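Local coordinates for putative conjugative transposon recombinase (Clostridium difficile, PDB 3G13), which probably binds DNA and exchanges its strands as a serine recombinase of a conjugative transposon, this chain being its N-terminal resolvase-type domain, at residues Y31-D34 with M35-N39. Numbering follows the deposited sequence.
Sequences YYTD and MIKKN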
loop_
_atom_site.group_PDB
_atom_site.type_symbol
_atom_site.label_atom_id
_atom_site.label_comp_id
_atom_site.label_asym_id
_atom_site.label_seq_id
_atom_site.Cartn_x
_atom_site.Cartn_y
_atom_site.Cartn_z
ATOM N N TYR A 31 -20.532 -21.271 5.142
ATOM C CA TYR A 31 -19.094 -21.359 5.328
ATOM C C TYR A 31 -18.685 -20.734 6.668
ATOM O O TYR A 31 -18.031 -21.395 7.486
ATOM C CB TYR A 31 -18.313 -20.691 4.176
ATOM C CG TYR A 31 -16.848 -20.620 4.521
ATOM C CD1 TYR A 31 -16.048 -21.755 4.443
ATOM C CD2 TYR A 31 -16.275 -19.435 4.986
ATOM C CE1 TYR A 31 -14.692 -21.705 4.826
ATOM C CE2 TYR A 31 -14.939 -19.377 5.351
ATOM C CZ TYR A 31 -14.157 -20.500 5.260
ATOM O OH TYR A 31 -12.822 -20.447 5.623
ATOM N N TYR A 32 -19.058 -19.472 6.889
ATOM C CA TYR A 32 -18.654 -18.768 8.118
ATOM C C TYR A 32 -19.287 -19.319 9.373
ATOM O O TYR A 32 -18.648 -19.351 10.400
ATOM C CB TYR A 32 -18.916 -17.268 8.014
ATOM C CG TYR A 32 -17.929 -16.580 7.099
ATOM C CD1 TYR A 32 -16.580 -16.451 7.470
ATOM C CD2 TYR A 32 -18.346 -16.056 5.858
ATOM C CE1 TYR A 32 -15.661 -15.795 6.609
ATOM C CE2 TYR A 32 -17.458 -15.406 5.009
ATOM C CZ TYR A 32 -16.111 -15.273 5.382
ATOM O OH TYR A 32 -15.245 -14.622 4.519
ATOM N N THR A 33 -20.535 -19.784 9.285
ATOM C CA THR A 33 -21.195 -20.336 10.467
ATOM C C THR A 33 -20.449 -21.588 10.935
ATOM O O THR A 33 -20.161 -21.723 12.102
ATOM C CB THR A 33 -22.702 -20.658 10.215
ATOM O OG1 THR A 33 -23.351 -19.460 9.781
ATOM C CG2 THR A 33 -23.370 -21.133 11.490
ATOM N N ASP A 34 -20.147 -22.465 9.998
ATOM C CA ASP A 34 -19.425 -23.684 10.271
ATOM C C ASP A 34 -17.975 -23.383 10.706
ATOM O O ASP A 34 -17.494 -23.957 11.681
ATOM C CB ASP A 34 -19.459 -24.555 9.024
ATOM C CG ASP A 34 -18.549 -25.771 9.118
ATOM O OD1 ASP A 34 -18.921 -26.770 9.806
ATOM O OD2 ASP A 34 -17.477 -25.714 8.484
HETATM N N MSE A 35 -17.298 -22.488 9.992
HETATM C CA MSE A 35 -15.904 -22.177 10.322
HETATM C C MSE A 35 -15.798 -21.593 11.731
HETATM O O MSE A 35 -14.939 -21.997 12.515
HETATM C CB MSE A 35 -15.259 -21.254 9.280
HETATM C CG MSE A 35 -13.744 -21.112 9.440
HETATM SE SE MSE A 35 -13.317 -19.572 10.666
HETATM C CE MSE A 35 -13.789 -18.177 9.330
ATOM N N ILE A 36 -16.664 -20.649 12.075
ATOM C CA ILE A 36 -16.557 -20.023 13.398
ATOM C C ILE A 36 -16.910 -21.028 14.537
ATOM O O ILE A 36 -16.326 -20.972 15.637
ATOM C CB ILE A 36 -17.368 -18.718 13.459
ATOM C CG1 ILE A 36 -16.687 -17.650 12.571
ATOM C CG2 ILE A 36 -17.622 -18.233 14.899
ATOM C CD1 ILE A 36 -17.626 -16.536 12.161
ATOM N N LYS A 37 -17.844 -21.929 14.251
ATOM C CA LYS A 37 -18.204 -23.037 15.172
ATOM C C LYS A 37 -17.103 -24.047 15.419
ATOM O O LYS A 37 -17.164 -24.766 16.406
ATOM C CB LYS A 37 -19.446 -23.793 14.685
ATOM C CG LYS A 37 -20.686 -23.512 15.489
ATOM C CD LYS A 37 -21.258 -22.155 15.088
ATOM C CE LYS A 37 -22.767 -22.253 14.960
ATOM N NZ LYS A 37 -23.398 -20.983 15.423
ATOM N N LYS A 38 -16.080 -24.083 14.567
ATOM C CA LYS A 38 -14.884 -24.918 14.791
ATOM C C LYS A 38 -14.132 -24.617 16.096
ATOM O O LYS A 38 -13.435 -25.500 16.631
ATOM C CB LYS A 38 -13.883 -24.832 13.605
ATOM C CG LYS A 38 -14.396 -25.482 12.336
ATOM C CD LYS A 38 -13.458 -25.300 11.138
ATOM C CE LYS A 38 -13.856 -26.292 10.031
ATOM N NZ LYS A 38 -12.828 -26.377 8.952
ATOM N N ASN A 39 -14.256 -23.384 16.585
ATOM C CA ASN A 39 -13.508 -22.930 17.735
ATOM C C ASN A 39 -14.432 -22.629 18.889
ATOM O O ASN A 39 -15.184 -21.667 18.854
ATOM C CB ASN A 39 -12.737 -21.647 17.364
ATOM C CG ASN A 39 -11.724 -21.249 18.409
ATOM O OD1 ASN A 39 -11.896 -21.498 19.606
ATOM N ND2 ASN A 39 -10.634 -20.621 17.957
#
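The last turns of helix 25-37 bring Tyr31 and Tyr32 against Met35, a selenomethionine, through i to i+4 and i to i+3 contacts. Backbone hydrogen bonds mark these turns as alpha-helical: Met35 N donates to Tyr31 O at 2.8 Å with an N-H...O angle of 159°, Ile36 N to Tyr32 O, and Lys37 N to Thr33 O at 3.2 Å. The series weakens at the C-terminal end, where Lys38 N meets Asp34 O at only 127° and also donates to Met35 O, an i to i+3 hydrogen bond.

Met35 CB sits over one face of the Tyr31 ring, displaced toward its rim, with CZ of Tyr31 4.2 Å from CB of Met35. Bends at chi2 (-90°) and chi3 turn the end of the selenomethionine alongside Tyr32, where its CE reaches the ring edge, 3.8 Å from CD1 of Tyr32. The two rings also meet, CD2 of Tyr31 lying over the centre of a Tyr32 face.

This helix is the crossover of a beta-alpha-beta unit between parallel strands 6-14 and 42-51. Tyr32 and Ile36, both buried, face that sheet: Tyr32 touches Ala10, Cys12 and Ile47 and is hydrogen-bonded through OH to Glu111, while Ile36 packs on Val8 and Leu44. At the flank of the helix, where Thr33 also touches Ile47, the bent Lys37 chain runs beside Thr33, placing its CE 3.7 Å from Thr33 CG2; Thr33 OG1 is hydrogen-bonded to Val29 O. Extended Lys38 passes obliquely by Asp34, its NZ 4.7 Å from Asp34 OD2, too far for a salt bridge.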